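Local coordinates for glutathione S-transferase delta (Bombyx mori, PDB 3VK9), which probably catalyses the conjugation of glutathione to electrophilic compounds, working as a homodimeric transferase of the delta class, at residues 10-15 / 165-170; 69-74 / 97-102; 117-122 / 207-212; 148-151 / 156-159. One frame throughout, in Å; residues are numbered along the deposited sequence.

Interaction 1: 10-15 / 165-170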
loop_
_atom_site.group_PDB
_atom_site.type_symbol
_atom_site.label_atom_id
_atom_site.label_comp_id
_atom_site.label_asym_id
_atom_site.label_seq_id
_atom_site.Cartn_x
_atom_site.Cartn_y
_atom_site.Cartn_z
ATOM N N GLY A 10 -16.055 9.838 -8.523
ATOM C CA GLY A 10 -16.416 9.554 -7.145
ATOM C C GLY A 10 -15.331 8.813 -6.382
ATOM O O GLY A 10 -15.288 8.824 -5.141
ATOM N N SER A 11 -14.454 8.162 -7.135
ATOM C CA SER A 11 -13.484 7.229 -6.582
ATOM C C SER A 11 -12.313 7.959 -5.944
ATOM O O SER A 11 -11.629 8.746 -6.613
ATOM C CB SER A 11 -12.991 6.293 -7.688
ATOM O OG SER A 11 -11.630 5.946 -7.520
ATOM N N ALA A 12 -12.090 7.702 -4.654
ATOM C CA ALA A 12 -11.005 8.367 -3.922
ATOM C C ALA A 12 -9.637 8.166 -4.582
ATOM O O ALA A 12 -8.890 9.125 -4.765
ATOM C CB ALA A 12 -10.975 7.932 -2.447
ATOM N N PRO A 13 -9.292 6.922 -4.947
ATOM C CA PRO A 13 -7.976 6.819 -5.594
ATOM C C PRO A 13 -7.902 7.611 -6.888
ATOM O O PRO A 13 -6.836 8.119 -7.209
ATOM C CB PRO A 13 -7.815 5.308 -5.844
ATOM C CG PRO A 13 -9.126 4.690 -5.487
ATOM C CD PRO A 13 -9.787 5.608 -4.519
ATOM N N CYS A 14 -9.014 7.736 -7.613
ATOM C CA CYS A 14 -9.020 8.559 -8.816
ATOM C C CYS A 14 -8.792 10.023 -8.475
ATOM O O CYS A 14 -8.059 10.702 -9.165
ATOM C CB CYS A 14 -10.339 8.411 -9.577
ATOM S SG CYS A 14 -10.471 6.819 -10.427
ATOM N N ARG A 15 -9.459 10.501 -7.428
ATOM C CA ARG A 15 -9.304 11.878 -6.981
ATOM C C ARG A 15 -7.870 12.181 -6.519
ATOM O O ARG A 15 -7.403 13.310 -6.627
ATOM C CB ARG A 15 -10.339 12.207 -5.888
ATOM C CG ARG A 15 -11.783 12.251 -6.442
ATOM C CD ARG A 15 -12.831 12.639 -5.396
ATOM N NE ARG A 15 -13.427 11.471 -4.757
ATOM C CZ ARG A 15 -13.269 11.149 -3.482
ATOM N NH1 ARG A 15 -12.529 11.918 -2.676
ATOM N NH2 ARG A 15 -13.870 10.068 -3.001
ATOM N N VAL A 165 -9.674 10.504 3.314
ATOM C CA VAL A 165 -10.342 11.148 4.458
ATOM C C VAL A 165 -11.617 11.902 4.091
ATOM O O VAL A 165 -12.632 11.792 4.789
ATOM C CB VAL A 165 -9.415 12.119 5.237
ATOM C CG1 VAL A 165 -10.212 12.844 6.318
ATOM C CG2 VAL A 165 -8.216 11.374 5.854
ATOM N N SER A 166 -11.579 12.663 3.001
ATOM C CA SER A 166 -12.790 13.354 2.553
ATOM C C SER A 166 -13.957 12.381 2.289
ATOM O O SER A 166 -15.106 12.676 2.624
ATOM C CB SER A 166 -12.506 14.265 1.339
ATOM O OG SER A 166 -12.183 13.530 0.159
ATOM N N SER A 167 -13.665 11.216 1.711
ATOM C CA SER A 167 -14.714 10.227 1.465
ATOM C C SER A 167 -15.519 9.877 2.731
ATOM O O SER A 167 -16.665 9.444 2.637
ATOM C CB SER A 167 -14.133 8.951 0.851
ATOM O OG SER A 167 -13.264 9.259 -0.213
ATOM N N LEU A 168 -14.920 10.068 3.909
ATOM C CA LEU A 168 -15.600 9.772 5.174
ATOM C C LEU A 168 -16.814 10.672 5.416
ATOM O O LEU A 168 -17.664 10.358 6.243
ATOM C CB LEU A 168 -14.632 9.918 6.362
ATOM C CG LEU A 168 -13.790 8.715 6.792
ATOM C CD1 LEU A 168 -12.986 8.194 5.615
ATOM C CD2 LEU A 168 -12.861 9.091 7.950
ATOM N N GLU A 169 -16.880 11.801 4.715
ATOM C CA GLU A 169 -18.025 12.701 4.846
ATOM C C GLU A 169 -19.314 12.048 4.338
ATOM O O GLU A 169 -20.407 12.518 4.616
ATOM C CB GLU A 169 -17.780 14.023 4.104
ATOM C CG GLU A 169 -16.633 14.870 4.646
ATOM C CD GLU A 169 -16.557 16.227 3.953
ATOM O OE1 GLU A 169 -17.367 16.460 3.038
ATOM O OE2 GLU A 169 -15.706 17.060 4.312
ATOM N N ALA A 170 -19.189 10.963 3.587
ATOM C CA ALA A 170 -20.369 10.255 3.112
ATOM C C ALA A 170 -20.924 9.311 4.178
ATOM O O ALA A 170 -21.995 8.755 4.011
ATOM C CB ALA A 170 -20.063 9.500 1.831
#
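A buried polar contact, carried by Arg-15 against Ser-166 and Ser-167, joins the first turn of helix 12-24 to the end region of helix 156-167. The main bond runs from Arg-15 NH2 to Ser-167 OG, 3.0 Å long and nearly straight, with N-H...O at 172°. The hydroxyl lies at the edge of the guanidinium, in its plane. Arg-15 NH1 reaches Ser-166 OG at 3.3 Å, but this bond is weak. The chain of Arg-15 is extended at CG and then bends at chi3 (-93°), which folds the guanidinium back toward its own segment. There Arg-15 NH2 also binds Gly-10 O at 2.9 Å, from above the carbonyl plane, and NE adds a weak bond to the same oxygen. One guanidinium face of Arg-15 rests on Ala-12, whose CA is 3.4 Å above the plane. Ala-12 CB in turn meets Ser-167 OG at 3.5 Å. The contact thus bridges the two domains of the glutathione transferase fold, thioredoxin-like and all-helical. Ser-11 is the N-cap of helix 12-24 and accepts from Cys-14 N through OG. A leucine in place of Arg-15 would probably leave Gly-10 O and Ser-167 OG without their shared donor and lose this polar link between the domains. NH1 is also held by Asn-199 OD1 and Ala-163 O. The serine hydroxyls have stronger partners in their own helix: Ser-166 OG bonds to Ile-162 O, and Ser-167 OG to Ala-163 O.

Interaction 2: 69-74 / 97-102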
loop_
_atom_site.group_PDB
_atom_site.type_symbol
_atom_site.label_atom_id
_atom_site.label_comp_id
_atom_site.label_asym_id
_atom_site.label_seq_id
_atom_site.Cartn_x
_atom_site.Cartn_y
_atom_site.Cartn_z
ATOM N N ALA A 69 1.008 4.466 -6.911
ATOM C CA ALA A 69 2.124 4.386 -7.856
ATOM C C ALA A 69 2.014 5.434 -8.983
ATOM O O ALA A 69 3.030 5.909 -9.496
ATOM C CB ALA A 69 2.239 2.980 -8.450
ATOM N N ILE A 70 0.784 5.762 -9.385
ATOM C CA ILE A 70 0.573 6.742 -10.452
ATOM C C ILE A 70 1.022 8.140 -10.001
ATOM O O ILE A 70 1.693 8.872 -10.748
ATOM C CB ILE A 70 -0.917 6.823 -10.863
ATOM C CG1 ILE A 70 -1.382 5.533 -11.540
ATOM C CG2 ILE A 70 -1.163 8.074 -11.744
ATOM C CD1 ILE A 70 -2.934 5.409 -11.714
ATOM N N ILE A 71 0.639 8.529 -8.788
ATOM C CA ILE A 71 0.945 9.881 -8.334
ATOM C C ILE A 71 2.446 10.088 -8.152
ATOM O O ILE A 71 2.966 11.161 -8.452
ATOM C CB ILE A 71 0.150 10.300 -7.052
ATOM C CG1 ILE A 71 0.577 9.465 -5.840
ATOM C CG2 ILE A 71 -1.361 10.195 -7.302
ATOM C CD1 ILE A 71 -0.305 9.630 -4.600
ATOM N N THR A 72 3.151 9.074 -7.671
ATOM C CA THR A 72 4.599 9.228 -7.551
ATOM C C THR A 72 5.226 9.162 -8.946
ATOM O O THR A 72 6.191 9.874 -9.220
ATOM C CB THR A 72 5.237 8.216 -6.592
ATOM O OG1 THR A 72 5.038 6.881 -7.078
ATOM C CG2 THR A 72 4.639 8.346 -5.169
ATOM N N TYR A 73 4.663 8.335 -9.834
ATOM C CA TYR A 73 5.131 8.298 -11.227
ATOM C C TYR A 73 5.043 9.658 -11.952
ATOM O O TYR A 73 5.961 10.043 -12.666
ATOM C CB TYR A 73 4.352 7.268 -12.041
ATOM C CG TYR A 73 4.651 7.300 -13.536
ATOM C CD1 TYR A 73 5.881 6.857 -14.033
ATOM C CD2 TYR A 73 3.696 7.748 -14.458
ATOM C CE1 TYR A 73 6.158 6.848 -15.399
ATOM C CE2 TYR A 73 3.973 7.751 -15.859
ATOM C CZ TYR A 73 5.205 7.301 -16.307
ATOM O OH TYR A 73 5.509 7.282 -17.655
ATOM N N LEU A 74 3.929 10.365 -11.774
ATOM C CA LEU A 74 3.733 11.688 -12.379
ATOM C C LEU A 74 4.802 12.695 -11.959
ATOM O O LEU A 74 5.299 13.466 -12.789
ATOM C CB LEU A 74 2.326 12.237 -12.072
ATOM C CG LEU A 74 1.179 11.423 -12.693
ATOM C CD1 LEU A 74 -0.175 11.967 -12.256
ATOM C CD2 LEU A 74 1.280 11.386 -14.219
ATOM N N GLN A 97 5.905 6.211 3.528
ATOM C CA GLN A 97 5.268 5.653 4.721
ATOM C C GLN A 97 3.807 6.071 4.802
ATOM O O GLN A 97 2.930 5.236 5.031
ATOM C CB GLN A 97 5.969 6.066 6.024
ATOM C CG GLN A 97 5.140 5.677 7.232
ATOM C CD GLN A 97 5.865 5.834 8.537
ATOM O OE1 GLN A 97 7.036 6.201 8.571
ATOM N NE2 GLN A 97 5.170 5.563 9.627
ATOM N N ARG A 98 3.546 7.362 4.610
ATOM C CA ARG A 98 2.174 7.860 4.719
ATOM C C ARG A 98 1.289 7.264 3.621
ATOM O O ARG A 98 0.109 7.008 3.851
ATOM C CB ARG A 98 2.111 9.399 4.696
ATOM C CG ARG A 98 2.872 10.084 5.830
ATOM C CD ARG A 98 2.348 9.686 7.207
ATOM N NE ARG A 98 2.923 10.538 8.243
ATOM C CZ ARG A 98 3.604 10.093 9.290
ATOM N NH1 ARG A 98 3.772 8.797 9.480
ATOM N NH2 ARG A 98 4.100 10.954 10.162
ATOM N N LEU A 99 1.857 7.042 2.432
ATOM C CA LEU A 99 1.102 6.404 1.351
ATOM C C LEU A 99 0.680 4.974 1.717
ATOM O O LEU A 99 -0.464 4.585 1.479
ATOM C CB LEU A 99 1.872 6.450 0.020
ATOM C CG LEU A 99 2.003 7.838 -0.637
ATOM C CD1 LEU A 99 2.991 7.799 -1.820
ATOM C CD2 LEU A 99 0.634 8.386 -1.056
ATOM N N TYR A 100 1.595 4.207 2.315
ATOM C CA TYR A 100 1.272 2.854 2.758
ATOM C C TYR A 100 0.291 2.831 3.936
ATOM O O TYR A 100 -0.572 1.955 4.019
ATOM C CB TYR A 100 2.544 2.050 3.026
ATOM C CG TYR A 100 3.210 1.697 1.731
ATOM C CD1 TYR A 100 2.673 0.693 0.923
ATOM C CD2 TYR A 100 4.331 2.396 1.276
ATOM C CE1 TYR A 100 3.238 0.360 -0.275
ATOM C CE2 TYR A 100 4.914 2.068 0.047
ATOM C CZ TYR A 100 4.352 1.043 -0.712
ATOM O OH TYR A 100 4.870 0.679 -1.921
ATOM N N PHE A 101 0.399 3.821 4.812
ATOM C CA PHE A 101 -0.592 4.022 5.869
ATOM C C PHE A 101 -1.977 4.245 5.258
ATOM O O PHE A 101 -2.973 3.684 5.709
ATOM C CB PHE A 101 -0.201 5.228 6.722
ATOM C CG PHE A 101 -1.289 5.700 7.647
ATOM C CD1 PHE A 101 -1.589 4.992 8.820
ATOM C CD2 PHE A 101 -1.987 6.874 7.373
ATOM C CE1 PHE A 101 -2.583 5.442 9.690
ATOM C CE2 PHE A 101 -2.990 7.327 8.230
ATOM C CZ PHE A 101 -3.288 6.600 9.393
ATOM N N ASP A 102 -2.029 5.089 4.234
ATOM C CA ASP A 102 -3.268 5.380 3.528
ATOM C C ASP A 102 -3.930 4.105 2.962
ATOM O O ASP A 102 -5.070 3.775 3.319
ATOM C CB ASP A 102 -3.022 6.403 2.410
ATOM C CG ASP A 102 -4.305 6.773 1.669
ATOM O OD1 ASP A 102 -5.365 6.873 2.348
ATOM O OD2 ASP A 102 -4.241 6.952 0.425
#
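Leu-99 points its two methyl groups at two neighbouring residues, Ile-71 and Thr-72, of helix 67-78. Each branch has its own partner. CD2 of Leu-99 meets CD1 of Ile-71 at 3.9 Å, and CD1 of Leu-99 meets CG2 of Thr-72 at 3.8 Å. The leucine passes alongside both partners, running the opposite way to each, and the touching is done by end methyls. Ile-71 carries CG1 between the backbone N and the carbonyl carbon (chi1 66°). From there the chain is extended, which takes CD1 out to Leu-99. In Thr-72 the methyl CG2 lies anti to the carbonyl carbon, and this methyl, not the hydroxyl, is what Leu-99 meets. With no hydrogen bond between the segments, this small buried contact rests on van der Waals packing. It joins the last helix of the thioredoxin-like part to the long helix 89-119, close to the dimer interface. Leu-99 also packs on Tyr-100 of the second subunit, and the two Tyr-100 rings stack across the dimer. Nearby, Asp-102 forms a salt bridge with Arg-68. Helix 12-24 touches Ile-71 through Val-17 and Thr-20, helix 156-167 adds Val-156 against Ile-71 and Ser-160 against Leu-99, and strand 62-64 lies against Ile-70 and Tyr-73 on helix 67-78.

Interaction 3: 117-122 / 207-212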
loop_
_atom_site.group_PDB
_atom_site.type_symbol
_atom_site.label_atom_id
_atom_site.label_comp_id
_atom_site.label_asym_id
_atom_site.label_seq_id
_atom_site.Cartn_x
_atom_site.Cartn_y
_atom_site.Cartn_z
ATOM N N GLN A 117 -21.934 -1.620 4.248
ATOM C CA GLN A 117 -23.198 -0.937 4.528
ATOM C C GLN A 117 -23.836 -0.384 3.256
ATOM O O GLN A 117 -25.056 -0.417 3.090
ATOM C CB GLN A 117 -22.990 0.203 5.517
ATOM C CG GLN A 117 -22.220 -0.169 6.766
ATOM C CD GLN A 117 -22.118 1.012 7.710
ATOM O OE1 GLN A 117 -23.134 1.605 8.077
ATOM N NE2 GLN A 117 -20.892 1.381 8.085
ATOM N N VAL A 118 -23.005 0.124 2.360
ATOM C CA VAL A 118 -23.495 0.770 1.149
ATOM C C VAL A 118 -23.914 -0.233 0.072
ATOM O O VAL A 118 -24.948 -0.060 -0.575
ATOM C CB VAL A 118 -22.434 1.718 0.562
ATOM C CG1 VAL A 118 -22.994 2.470 -0.634
ATOM C CG2 VAL A 118 -21.949 2.692 1.635
ATOM N N PHE A 119 -23.110 -1.275 -0.119
ATOM C CA PHE A 119 -23.333 -2.197 -1.228
ATOM C C PHE A 119 -23.844 -3.580 -0.834
ATOM O O PHE A 119 -24.096 -4.414 -1.706
ATOM C CB PHE A 119 -22.065 -2.343 -2.066
ATOM C CG PHE A 119 -21.596 -1.059 -2.661
ATOM C CD1 PHE A 119 -20.520 -0.380 -2.113
ATOM C CD2 PHE A 119 -22.245 -0.518 -3.758
ATOM C CE1 PHE A 119 -20.094 0.808 -2.657
ATOM C CE2 PHE A 119 -21.820 0.671 -4.313
ATOM C CZ PHE A 119 -20.748 1.337 -3.764
ATOM N N ALA A 120 -23.989 -3.827 0.463
ATOM C CA ALA A 120 -24.521 -5.107 0.933
ATOM C C ALA A 120 -25.517 -4.923 2.071
ATOM O O ALA A 120 -25.756 -5.849 2.846
ATOM C CB ALA A 120 -23.387 -6.022 1.369
ATOM N N GLY A 121 -26.086 -3.726 2.172
ATOM C CA GLY A 121 -27.012 -3.401 3.248
ATOM C C GLY A 121 -26.640 -3.940 4.624
ATOM O O GLY A 121 -27.512 -4.263 5.431
ATOM N N ALA A 122 -25.343 -4.037 4.899
ATOM C CA ALA A 122 -24.878 -4.510 6.195
ATOM C C ALA A 122 -25.138 -3.445 7.252
ATOM O O ALA A 122 -25.245 -2.262 6.935
ATOM C CB ALA A 122 -23.394 -4.849 6.131
ATOM N N LYS A 207 -20.994 11.019 -2.711
ATOM C CA LYS A 207 -22.107 11.215 -1.791
ATOM C C LYS A 207 -23.435 10.891 -2.481
ATOM O O LYS A 207 -24.312 10.272 -1.892
ATOM C CB LYS A 207 -22.093 12.630 -1.199
ATOM C CG LYS A 207 -20.959 12.845 -0.202
ATOM C CD LYS A 207 -20.835 14.298 0.209
ATOM C CE LYS A 207 -19.645 14.524 1.141
ATOM N NZ LYS A 207 -19.588 15.959 1.562
ATOM N N GLY A 208 -23.550 11.280 -3.748
ATOM C CA GLY A 208 -24.701 10.947 -4.568
ATOM C C GLY A 208 -24.931 9.452 -4.712
ATOM O O GLY A 208 -26.056 8.971 -4.528
ATOM N N LEU A 209 -23.869 8.715 -5.040
ATOM C CA LEU A 209 -23.951 7.266 -5.191
ATOM C C LEU A 209 -24.360 6.665 -3.860
ATOM O O LEU A 209 -25.253 5.822 -3.806
ATOM C CB LEU A 209 -22.606 6.683 -5.630
ATOM C CG LEU A 209 -22.507 5.322 -6.349
ATOM C CD1 LEU A 209 -21.072 4.789 -6.243
ATOM C CD2 LEU A 209 -23.485 4.292 -5.817
ATOM N N VAL A 210 -23.705 7.107 -2.785
ATOM C CA VAL A 210 -24.011 6.618 -1.436
ATOM C C VAL A 210 -25.470 6.829 -1.039
ATOM O O VAL A 210 -26.139 5.883 -0.619
ATOM C CB VAL A 210 -23.083 7.235 -0.357
ATOM C CG1 VAL A 210 -23.590 6.896 1.044
ATOM C CG2 VAL A 210 -21.671 6.727 -0.536
ATOM N N ASN A 211 -25.969 8.059 -1.159
ATOM C CA ASN A 211 -27.380 8.318 -0.869
ATOM C C ASN A 211 -28.315 7.406 -1.651
ATOM O O ASN A 211 -29.264 6.833 -1.103
ATOM C CB ASN A 211 -27.739 9.774 -1.163
ATOM C CG ASN A 211 -27.105 10.734 -0.188
ATOM O OD1 ASN A 211 -26.865 10.387 0.971
ATOM N ND2 ASN A 211 -26.823 11.951 -0.651
ATOM N N SER A 212 -28.046 7.284 -2.942
ATOM C CA SER A 212 -28.866 6.464 -3.815
ATOM C C SER A 212 -28.920 5.011 -3.336
ATOM O O SER A 212 -29.990 4.403 -3.311
ATOM C CB SER A 212 -28.349 6.545 -5.250
ATOM O OG SER A 212 -29.227 5.874 -6.142
#
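Val-118 holds CG1 anti to its backbone N (chi1 -175°), and this places the methyl against Val-210. Across the contact, Val-210 also has CG1 anti to N (chi1 170°), which leaves CG2 beside N to face Val-118. The two methyls, Val-118 CG1 and Val-210 CG2, stand 4.5 Å apart. The same Val-118 CG1 comes slightly nearer to the backbone, at 4.3 Å from Val-210 CA. These two residues also mark the closest approach of the two backbones, with CA of Val-118 6.4 Å from CA of Val-210. The second pair is Phe-119 and Leu-209. Leu-209 points toward segment 117-122, and its CD2 meets CE2 of Phe-119 at 4.3 Å, obliquely to the ring. One face of that ring is occupied by its own neighbour: Val-118 CG1 sits over the centre of the Phe-119 ring, 3.9 Å above the plane. Val-118 thus touches both Val-210 and the phenyl ring. The contact joins the C-terminal end of helix 89-119 to helix 195-213, the last helix of the all-helical domain. Just beyond Phe-119 the chain leaves the helix at Ala-120 and turns through Gly-121, which has a positive phi. Met-213 packs on both Val-118 and Phe-119, and Phe-114 packs on Val-210. The valine pair is buried, while Phe-119 and Leu-209 lie exposed in the assembly and also touch a crystal neighbour. The contact is loose and apolar. No polar or directional bond links the two segments, which probably leaves the pairing tolerant of small shifts.

Interaction 4: 148-151 / 156-159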
loop_
_atom_site.group_PDB
_atom_site.type_symbol
_atom_site.label_atom_id
_atom_site.label_comp_id
_atom_site.label_asym_id
_atom_site.label_seq_id
_atom_site.Cartn_x
_atom_site.Cartn_y
_atom_site.Cartn_z
ATOM N N TYR A 148 1.599 19.674 7.459
ATOM C CA TYR A 148 1.246 18.641 6.495
ATOM C C TYR A 148 1.630 17.282 7.051
ATOM O O TYR A 148 2.283 17.185 8.084
ATOM C CB TYR A 148 1.950 18.895 5.155
ATOM C CG TYR A 148 1.475 20.137 4.430
ATOM C CD1 TYR A 148 0.224 20.165 3.818
ATOM C CD2 TYR A 148 2.266 21.283 4.360
ATOM C CE1 TYR A 148 -0.225 21.292 3.150
ATOM C CE2 TYR A 148 1.825 22.433 3.682
ATOM C CZ TYR A 148 0.570 22.424 3.083
ATOM O OH TYR A 148 0.094 23.534 2.405
ATOM N N VAL A 149 1.237 16.229 6.351
ATOM C CA VAL A 149 1.285 14.892 6.920
ATOM C C VAL A 149 2.669 14.249 6.764
ATOM O O VAL A 149 3.008 13.301 7.470
ATOM C CB VAL A 149 0.163 13.995 6.319
ATOM C CG1 VAL A 149 0.584 13.433 4.959
ATOM C CG2 VAL A 149 -0.218 12.878 7.283
ATOM N N ALA A 150 3.473 14.769 5.845
ATOM C CA ALA A 150 4.789 14.176 5.604
ATOM C C ALA A 150 5.827 15.259 5.320
ATOM O O ALA A 150 6.434 15.322 4.242
ATOM C CB ALA A 150 4.723 13.167 4.470
ATOM N N GLY A 151 6.024 16.119 6.301
ATOM C CA GLY A 151 7.035 17.142 6.176
ATOM C C GLY A 151 6.417 18.517 6.099
ATOM O O GLY A 151 5.199 18.667 6.214
ATOM N N VAL A 156 2.407 14.412 -2.278
ATOM C CA VAL A 156 1.449 13.458 -2.788
ATOM C C VAL A 156 0.797 12.652 -1.657
ATOM O O VAL A 156 -0.283 12.093 -1.850
ATOM C CB VAL A 156 2.087 12.507 -3.831
ATOM C CG1 VAL A 156 2.379 13.265 -5.117
ATOM C CG2 VAL A 156 3.357 11.868 -3.261
ATOM N N ALA A 157 1.452 12.575 -0.493
ATOM C CA ALA A 157 0.844 11.921 0.663
ATOM C C ALA A 157 -0.393 12.665 1.178
ATOM O O ALA A 157 -1.397 12.043 1.507
ATOM C CB ALA A 157 1.861 11.726 1.789
ATOM N N ASP A 158 -0.314 13.991 1.276
ATOM C CA ASP A 158 -1.498 14.778 1.636
ATOM C C ASP A 158 -2.636 14.537 0.625
ATOM O O ASP A 158 -3.796 14.347 0.983
ATOM C CB ASP A 158 -1.155 16.277 1.705
ATOM C CG ASP A 158 -0.072 16.595 2.746
ATOM O OD1 ASP A 158 -0.365 16.521 3.960
ATOM O OD2 ASP A 158 1.063 16.930 2.347
ATOM N N LEU A 159 -2.301 14.549 -0.651
ATOM C CA LEU A 159 -3.320 14.486 -1.682
ATOM C C LEU A 159 -4.038 13.124 -1.699
ATOM O O LEU A 159 -5.258 13.044 -1.848
ATOM C CB LEU A 159 -2.698 14.802 -3.051
ATOM C CG LEU A 159 -1.966 16.144 -3.200
ATOM C CD1 LEU A 159 -1.412 16.330 -4.641
ATOM C CD2 LEU A 159 -2.870 17.298 -2.821
HETATM O O HOH W 1 3.356 16.263 3.293
#
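Asp-158 turns its carboxylate back from the first turn of helix 156-167 to meet Tyr-148 and Val-149 in the preceding loop, and Ala-150 through a water. Its CG lies anti to the carbonyl carbon, beside the backbone N. Asp-158 OD1 accepts from Val-149 N at 2.9 Å, on the syn side and 15° out of the carboxylate plane. Asp-158 OD2 takes a hydrogen bond from the water at 2.6 Å, and this water accepts from Ala-150 N at 3.0 Å. OD1 also accepts from Trp-184 NE1, and OD2 from Thr-155 N. So many donors would probably favour the ionised carboxylate. The bond to Thr-155 N is the aspartate half of a capping box, consistent with the N-capping motif of this helix in glutathione transferases; Thr-155 OG1 accepts from Ala-157 N. Tyr-148 CB is 3.5 Å from Asp-158 OD1, and the ring and carboxylate planes are 64° apart. Val-149 has CG1 in the crowded position between N and the carbonyl carbon (chi1 82°). This puts Val-149 CG1 3.4 Å from Asp-158 OD1 and 3.8 Å from Ala-157 CB. With an alanine at Asp-158, Val-149 N, Trp-184 NE1 and Thr-155 N are likely to lose their carboxylate acceptor and the loop its tie to the helix start. Helix 179-191 packs on Tyr-148 and Val-149 and binds Tyr-148 OH through Thr-191, while helix 89-119 lies against Ala-150 and Ala-157.

The four contacts form two touching pairs. Interactions 1 and 3 meet through a salt bridge from Glu-169 OE1 to Lys-207 NZ, 2.7 Å long, and through Ala-170 packing on Lys-207 and Val-210. Interactions 2 and 4 meet where Arg-98 NE probably bonds to Val-149 O at 2.9 Å. Interactions 1 and 4 share helix 156-167, with centres about 16 Å apart. Interactions 2 and 3 share helix 89-119, but their centres are about 27 Å apart, on opposite sides of the chain's centre. Interaction 1 probably lies nearest the glutathione site, which in this family sits by the start of the first helix.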